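Local coordinates for protein imidazolonepropionase (Unidentified, PDB 2Q09) that hydrolyses the ring carbon-nitrogen bond of imidazolone-5-propanoate to give N-formimidoyl-L-glutamate, the third step of histidine degradation, at residues 72-77 with 172-177; 102-107 with 142-147; 110-115 with 179-184. One frame throughout, in Å; residues are numbered along the deposited sequence.

Interaction 1 of 3, residues 72-77 with 172-177; sequences HTHLIF and TLLAAH. With FE (Fe (III) ion), chain B; DI6 (3-[(4S)-2,5-dioxoimidazolidin-4-yl]propanoic acid), chain C.
His74 meets Leu174 and His177 beside the metal centre of a TIM-barrel amidohydrolase, where strand 63-73 ends in the His-x-His pair of this superfamily and strand 168-176 runs out toward the ligand. The His74 and His177 side chains come from opposite directions and their rings are nearly parallel, planes 27° apart, but slid so far that they barely overlap; the centroids are 5.1 Å apart and the touch is between the two CE1 carbons, 3.6 Å from each other. Leu174 crosses His74 at about a right angle and serves both rings with one methyl: CD2 sits 3.5 Å from CE1 of His74 and also over the centre of one face of the His177 ring. With CG of Leu174 opposite the backbone N (chi1 -178°), the branch is carried toward the two rings. The NE2 atoms of His74 and His177 have different tasks. NE2 of His74 binds the iron(III) at 2.1 Å, and NE2 of His72 binds it at 2.2 Å; His242, Asp317 and a water complete the site. ND1 of His72 is hydrogen-bonded to Asp264, which, with the iron at NE2, holds the ring's rotation. His177 binds no metal; its ND1 is bonded to the Gly143 carbonyl, and its NE2 accepts a hydrogen bond from the inhibitor. The donor, N4 of DI6, approaches at the ring edge, 2.7 Å from His177 NE2, with an N-H...N angle of 157°.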
# COMPACT_ATOMS: atom_id res chain seq x y z
N HIS A 72 -0.07 1.22 -0.44
CA HIS A 72 -0.38 2.62 -0.71
C HIS A 72 -1.87 2.84 -0.92
O HIS A 72 -2.38 2.67 -2.03
CB HIS A 72 0.40 3.08 -1.95
CG HIS A 72 0.18 4.52 -2.31
ND1 HIS A 72 1.22 5.40 -2.53
CD2 HIS A 72 -0.96 5.23 -2.53
CE1 HIS A 72 0.74 6.58 -2.87
NE2 HIS A 72 -0.58 6.50 -2.87
N THR A 73 -2.59 3.18 0.14
CA THR A 73 -4.02 3.45 -0.01
C THR A 73 -4.48 4.66 0.79
O THR A 73 -3.81 5.09 1.73
CB THR A 73 -4.91 2.25 0.40
OG1 THR A 73 -5.22 2.32 1.80
CG2 THR A 73 -4.21 0.93 0.10
N HIS A 74 -5.62 5.20 0.37
CA HIS A 74 -6.28 6.33 1.02
C HIS A 74 -7.71 5.82 1.22
O HIS A 74 -8.66 6.56 0.99
CB HIS A 74 -6.39 7.55 0.08
CG HIS A 74 -5.08 8.06 -0.45
ND1 HIS A 74 -4.59 9.30 -0.10
CD2 HIS A 74 -4.24 7.58 -1.39
CE1 HIS A 74 -3.50 9.56 -0.80
NE2 HIS A 74 -3.27 8.53 -1.59
N LEU A 75 -7.88 4.57 1.66
CA LEU A 75 -9.23 4.01 1.80
C LEU A 75 -10.14 4.63 2.85
O LEU A 75 -11.34 4.34 2.87
CB LEU A 75 -9.17 2.49 1.98
CG LEU A 75 -8.61 1.87 3.26
CD1 LEU A 75 -9.68 1.90 4.37
CD2 LEU A 75 -8.22 0.41 2.96
N ILE A 76 -9.59 5.46 3.73
CA ILE A 76 -10.41 6.12 4.75
C ILE A 76 -10.86 7.48 4.22
O ILE A 76 -10.03 8.36 3.96
CB ILE A 76 -9.63 6.33 6.06
CG1 ILE A 76 -9.50 4.99 6.80
CG2 ILE A 76 -10.33 7.38 6.94
CD1 ILE A 76 -8.71 5.10 8.12
N PHE A 77 -12.17 7.66 4.08
CA PHE A 77 -12.68 8.93 3.58
C PHE A 77 -14.20 8.92 3.59
O PHE A 77 -14.82 7.85 3.64
CB PHE A 77 -12.18 9.18 2.15
CG PHE A 77 -12.67 8.15 1.16
CD1 PHE A 77 -13.93 8.26 0.60
CD2 PHE A 77 -11.88 7.06 0.81
CE1 PHE A 77 -14.42 7.31 -0.28
CE2 PHE A 77 -12.35 6.09 -0.07
CZ PHE A 77 -13.62 6.21 -0.63
N THR A 172 0.01 5.99 7.87
CA THR A 172 0.90 6.98 7.31
C THR A 172 0.27 8.36 7.39
O THR A 172 -0.85 8.58 6.92
CB THR A 172 1.22 6.66 5.84
OG1 THR A 172 1.86 5.37 5.76
CG2 THR A 172 2.15 7.70 5.26
N LEU A 173 0.99 9.29 8.00
CA LEU A 173 0.51 10.66 8.14
C LEU A 173 0.74 11.42 6.83
O LEU A 173 1.88 11.64 6.43
CB LEU A 173 1.26 11.37 9.27
CG LEU A 173 0.85 12.83 9.48
CD1 LEU A 173 -0.56 12.88 10.03
CD2 LEU A 173 1.82 13.50 10.46
N LEU A 174 -0.34 11.81 6.18
CA LEU A 174 -0.24 12.54 4.92
C LEU A 174 -0.92 13.91 5.04
O LEU A 174 -1.79 14.26 4.24
CB LEU A 174 -0.90 11.74 3.80
CG LEU A 174 -0.85 12.32 2.38
CD1 LEU A 174 0.59 12.38 1.89
CD2 LEU A 174 -1.68 11.45 1.45
N ALA A 175 -0.53 14.67 6.06
CA ALA A 175 -1.11 16.00 6.27
C ALA A 175 -0.68 16.93 5.14
O ALA A 175 -1.38 17.89 4.81
CB ALA A 175 -0.66 16.56 7.62
N ALA A 176 0.46 16.63 4.54
CA ALA A 176 0.97 17.44 3.43
C ALA A 176 0.45 16.92 2.09
O ALA A 176 1.19 16.76 1.13
CB ALA A 176 2.50 17.44 3.43
N HIS A 177 -0.86 16.65 2.04
CA HIS A 177 -1.51 16.15 0.83
C HIS A 177 -1.92 17.33 -0.04
O HIS A 177 -2.01 17.23 -1.26
CB HIS A 177 -2.75 15.34 1.22
CG HIS A 177 -3.26 14.44 0.14
ND1 HIS A 177 -4.39 13.67 0.29
CD2 HIS A 177 -2.79 14.17 -1.10
CE1 HIS A 177 -4.59 12.95 -0.80
NE2 HIS A 177 -3.63 13.24 -1.66
FE FE B . -1.99 8.14 -3.19
N1 DI6 C . -2.23 11.99 -6.04
C2 DI6 C . -3.38 11.36 -6.37
O2 DI6 C . -3.66 10.87 -7.45
C3 DI6 C . -4.25 11.36 -5.10
N4 DI6 C . -3.40 12.09 -4.13
C5 DI6 C . -2.25 12.40 -4.76
O5 DI6 C . -1.32 13.00 -4.23
C6 DI6 C . -5.57 12.08 -5.35
C7 DI6 C . -6.48 12.11 -4.11
C8 DI6 C . -7.83 12.81 -4.31
O9 DI6 C . -8.71 12.60 -3.47
O10 DI6 C . -8.01 13.57 -5.30
O HOH W 1 -2.51 9.02 -5.41

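Interaction 2 of 3, residues 102-107 with 142-147; sequences GGIIST and SGYGLT. With DI6 (3-[(4S)-2,5-dioxoimidazolidin-4-yl]propanoic acid), chain C.
This is a buried apolar contact that walls the carboxylate end of the ligand pocket, where the start of helix 104-113 packs on the loop between strand 135-141 and helix 148-164. Thr107 lays its methyl over one face of the Tyr144 ring as a CH-pi contact: CG2 is 3.7 Å from the ring centroid, 16° off the normal. Standing opposite the backbone N, this methyl faces the ring, while OG1 (chi1 -65°) is turned to a hydrogen bond with Arg81, itself a ligand-binding residue. Ile104 comes to the ring edge instead, crossing Tyr144 at about a right angle, with its CD1 4.0 Å from CE1 of Tyr144. Held from face and edge, the phenol points its hydroxyl at the inhibitor, and OH of Tyr144 donates a hydrogen bond of 2.7 Å to O9 of the DI6 carboxylate. A phenylalanine here would probably leave O9 of the inhibitor without this donor. Behind the contact, Gly103 O accepts from both N and OG of Ser106, pinning the first helical turn. The bond from Tyr144 to O9, with Thr107 joined to Arg81 alongside, is consistent with the propanoate-binding end of a HutI active site.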
# COMPACT_ATOMS: atom_id res chain seq x y z
N GLY A 102 -15.63 21.75 -5.65
CA GLY A 102 -15.38 20.38 -6.03
C GLY A 102 -13.90 20.03 -5.95
O GLY A 102 -13.08 20.88 -5.58
N GLY A 103 -13.56 18.79 -6.29
CA GLY A 103 -12.17 18.38 -6.24
C GLY A 103 -11.81 17.77 -4.90
O GLY A 103 -12.69 17.40 -4.13
N ILE A 104 -10.52 17.66 -4.62
CA ILE A 104 -10.08 17.07 -3.37
C ILE A 104 -10.62 17.80 -2.15
O ILE A 104 -10.75 17.21 -1.08
CB ILE A 104 -8.53 17.00 -3.29
CG1 ILE A 104 -8.12 16.36 -1.96
CG2 ILE A 104 -7.94 18.39 -3.42
CD1 ILE A 104 -6.65 15.99 -1.89
N ILE A 105 -10.93 19.09 -2.29
CA ILE A 105 -11.45 19.82 -1.15
C ILE A 105 -12.82 19.29 -0.71
O ILE A 105 -13.13 19.31 0.49
CB ILE A 105 -11.52 21.35 -1.42
CG1 ILE A 105 -11.85 22.10 -0.13
CG2 ILE A 105 -12.57 21.66 -2.46
CD1 ILE A 105 -10.85 21.86 1.00
N SER A 106 -13.63 18.80 -1.64
CA SER A 106 -14.93 18.28 -1.22
C SER A 106 -14.73 17.03 -0.36
O SER A 106 -15.47 16.80 0.60
CB SER A 106 -15.83 17.96 -2.43
OG SER A 106 -15.33 16.90 -3.22
N THR A 107 -13.73 16.22 -0.67
CA THR A 107 -13.47 15.04 0.13
C THR A 107 -12.99 15.48 1.51
O THR A 107 -13.30 14.86 2.53
CB THR A 107 -12.40 14.13 -0.51
OG1 THR A 107 -12.89 13.62 -1.76
CG2 THR A 107 -12.08 12.96 0.40
N SER A 142 -3.55 9.29 5.98
CA SER A 142 -4.48 10.30 6.46
C SER A 142 -4.51 11.23 5.24
O SER A 142 -4.53 10.74 4.12
CB SER A 142 -3.92 11.01 7.71
OG SER A 142 -2.66 11.62 7.47
N GLY A 143 -4.53 12.54 5.43
CA GLY A 143 -4.51 13.41 4.27
C GLY A 143 -5.81 14.02 3.79
O GLY A 143 -5.81 14.83 2.86
N TYR A 144 -6.94 13.64 4.38
CA TYR A 144 -8.22 14.22 3.99
C TYR A 144 -8.81 15.01 5.16
O TYR A 144 -9.99 15.38 5.14
CB TYR A 144 -9.20 13.13 3.55
CG TYR A 144 -8.87 12.51 2.20
CD1 TYR A 144 -8.59 13.32 1.10
CD2 TYR A 144 -8.83 11.13 2.03
CE1 TYR A 144 -8.29 12.77 -0.14
CE2 TYR A 144 -8.54 10.57 0.78
CZ TYR A 144 -8.26 11.40 -0.30
OH TYR A 144 -7.98 10.85 -1.53
N GLY A 145 -7.97 15.27 6.17
CA GLY A 145 -8.41 16.02 7.33
C GLY A 145 -7.90 17.45 7.26
O GLY A 145 -8.66 18.41 7.41
N LEU A 146 -6.60 17.59 7.01
CA LEU A 146 -5.96 18.89 6.89
C LEU A 146 -6.17 19.84 8.08
O LEU A 146 -6.32 21.06 7.91
CB LEU A 146 -6.37 19.56 5.57
CG LEU A 146 -6.02 18.71 4.33
CD1 LEU A 146 -6.17 19.57 3.07
CD2 LEU A 146 -4.60 18.17 4.42
N THR A 147 -6.20 19.25 9.27
CA THR A 147 -6.29 19.97 10.55
C THR A 147 -5.64 18.95 11.48
O THR A 147 -5.60 17.77 11.15
CB THR A 147 -7.74 20.20 11.05
OG1 THR A 147 -8.29 18.97 11.54
CG2 THR A 147 -8.63 20.74 9.92
N1 DI6 C . -2.23 11.99 -6.04
C2 DI6 C . -3.38 11.36 -6.37
O2 DI6 C . -3.66 10.87 -7.45
C3 DI6 C . -4.25 11.36 -5.10
N4 DI6 C . -3.40 12.09 -4.13
C5 DI6 C . -2.25 12.40 -4.76
O5 DI6 C . -1.32 13.00 -4.23
C6 DI6 C . -5.57 12.08 -5.35
C7 DI6 C . -6.48 12.11 -4.11
C8 DI6 C . -7.83 12.81 -4.31
O9 DI6 C . -8.71 12.60 -3.47
O10 DI6 C . -8.01 13.57 -5.30

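Interaction 3 of 3, residues 110-115 with 179-184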
# COMPACT_ATOMS: atom_id res chain seq x y z
N ALA A 110 -16.05 16.73 3.51
CA ALA A 110 -16.88 15.59 3.89
C ALA A 110 -16.20 14.77 4.99
O ALA A 110 -16.86 14.30 5.93
CB ALA A 110 -17.16 14.70 2.68
N THR A 111 -14.89 14.59 4.88
CA THR A 111 -14.16 13.80 5.87
C THR A 111 -14.02 14.53 7.21
O THR A 111 -14.11 13.91 8.26
CB THR A 111 -12.77 13.38 5.33
OG1 THR A 111 -12.95 12.62 4.12
CG2 THR A 111 -12.03 12.51 6.34
N ARG A 112 -13.81 15.84 7.17
CA ARG A 112 -13.72 16.61 8.41
C ARG A 112 -15.06 16.53 9.13
O ARG A 112 -15.13 16.38 10.35
CB ARG A 112 -13.45 18.09 8.13
CG ARG A 112 -12.07 18.43 7.65
CD ARG A 112 -12.03 19.92 7.34
NE ARG A 112 -10.67 20.41 7.13
CZ ARG A 112 -10.38 21.69 6.92
NH1 ARG A 112 -11.36 22.58 6.89
NH2 ARG A 112 -9.11 22.07 6.79
N ALA A 113 -16.13 16.66 8.36
CA ALA A 113 -17.48 16.62 8.89
C ALA A 113 -17.90 15.25 9.39
O ALA A 113 -18.74 15.14 10.29
CB ALA A 113 -18.47 17.13 7.84
N ALA A 114 -17.33 14.20 8.82
CA ALA A 114 -17.68 12.85 9.24
C ALA A 114 -17.11 12.59 10.62
O ALA A 114 -16.01 13.04 10.94
CB ALA A 114 -17.14 11.82 8.24
N SER A 115 -17.84 11.84 11.44
CA SER A 115 -17.36 11.51 12.77
C SER A 115 -16.39 10.34 12.65
O SER A 115 -16.39 9.63 11.64
CB SER A 115 -18.52 11.08 13.67
OG SER A 115 -19.00 9.79 13.31
N VAL A 179 -2.79 22.01 0.69
CA VAL A 179 -2.87 23.11 1.65
C VAL A 179 -4.35 23.35 1.96
O VAL A 179 -5.16 23.60 1.06
CB VAL A 179 -2.26 24.41 1.06
CG1 VAL A 179 -2.50 25.58 1.99
CG2 VAL A 179 -0.76 24.22 0.85
N PRO A 180 -4.74 23.27 3.24
CA PRO A 180 -6.15 23.50 3.56
C PRO A 180 -6.58 24.93 3.22
O PRO A 180 -5.75 25.82 3.08
CB PRO A 180 -6.23 23.18 5.05
CG PRO A 180 -4.86 23.47 5.55
CD PRO A 180 -3.98 22.91 4.45
N PRO A 181 -7.90 25.15 3.08
CA PRO A 181 -8.47 26.47 2.76
C PRO A 181 -8.02 27.57 3.72
O PRO A 181 -7.74 28.69 3.30
CB PRO A 181 -9.97 26.22 2.86
CG PRO A 181 -10.10 24.79 2.45
CD PRO A 181 -8.96 24.13 3.19
N GLU A 182 -7.94 27.23 5.00
CA GLU A 182 -7.55 28.19 6.02
C GLU A 182 -6.13 28.72 5.86
O GLU A 182 -5.78 29.75 6.44
CB GLU A 182 -7.71 27.56 7.41
CG GLU A 182 -9.12 27.09 7.76
CD GLU A 182 -9.50 25.76 7.13
OE1 GLU A 182 -8.59 25.02 6.68
OE2 GLU A 182 -10.71 25.44 7.11
N TYR A 183 -5.31 28.02 5.08
CA TYR A 183 -3.92 28.43 4.86
C TYR A 183 -3.65 28.76 3.40
O TYR A 183 -2.50 28.93 3.00
CB TYR A 183 -2.96 27.31 5.27
CG TYR A 183 -2.94 27.00 6.74
CD1 TYR A 183 -1.99 27.56 7.59
CD2 TYR A 183 -3.88 26.12 7.28
CE1 TYR A 183 -1.97 27.26 8.94
CE2 TYR A 183 -3.86 25.81 8.64
CZ TYR A 183 -2.91 26.38 9.46
OH TYR A 183 -2.88 26.07 10.80
N ARG A 184 -4.72 28.84 2.61
CA ARG A 184 -4.63 29.13 1.18
C ARG A 184 -3.58 30.17 0.79
O ARG A 184 -2.86 30.00 -0.19
CB ARG A 184 -6.00 29.59 0.68
CG ARG A 184 -6.15 29.65 -0.82
CD ARG A 184 -7.50 30.26 -1.23
NE ARG A 184 -8.66 29.49 -0.77
CZ ARG A 184 -9.27 29.67 0.40
NH1 ARG A 184 -8.84 30.58 1.25
NH2 ARG A 184 -10.32 28.93 0.70
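The guanidinium of Arg112 presents its edge to Glu182: NH1 and NH2 each point at one carboxylate oxygen, so two nitrogens grip two oxygens end-on. Pro180 CB lies near the same plane, beyond the NH2 end and 3.5 Å from NH2 of Arg112, and Pro181 approaches obliquely through CD. The bonds are close to equal, 2.9 Å from NH1 of Arg112 to OE2 of Glu182 and 3.0 Å from NH2 of Arg112 to OE1 of Glu182, with N-H...O angles of 160° and 169°. Both oxygens are met on their syn side. The pairing is not perfectly flat: the two planes are 34° apart, and while the oxygens stay near the guanidinium plane, the nitrogens stand somewhat out of that of the carboxylate. The two side chains come from opposite directions. Arg112 leaves helix 104-113 with its chain extended from CG to NE, spanning the gap between backbones whose nearest CA atoms, those of Arg112 and Pro180, are 11.3 Å apart. Glu182, on the 3-10 turn 181-183, instead bends at chi2, bringing its carboxylate back to the arginine. That turn is closed by the backbone bond from Tyr183 N to Pro180 O, and both prolines face the helix side. The guanidinium has further partners, since NE is hydrogen-bonded to the Gly145 carbonyl and NH2 also to that of Leu146. One arginine thus ties the loop after strand 135-141 and the loop after strand 168-176 to a single helix. Glu182 is exposed, so water probably weakens the charge attraction; the two straight bonds and the carbonyls that also hold the guanidinium suggest that bond direction contributes to the fit as well as charge.

Interaction 1 is the deepest of the three, at the C-terminal ends of barrel strands beside the iron; interaction 2 is also buried but farther out, and interaction 3 is only partly buried, toward the surface. Interactions 1 and 2 hold the two ends of the same inhibitor, ring and carboxylate, and are joined directly where OG of Ser142 bonds to N of Leu174. Interactions 2 and 3 share helix 104-113, its start packing on Tyr144 and its end reaching Glu182, with Pro181 also touching Ile105. Chemistry changes outward: metal-bound imidazole and a leucine methyl, then methyls on a phenol, then a salt bridge.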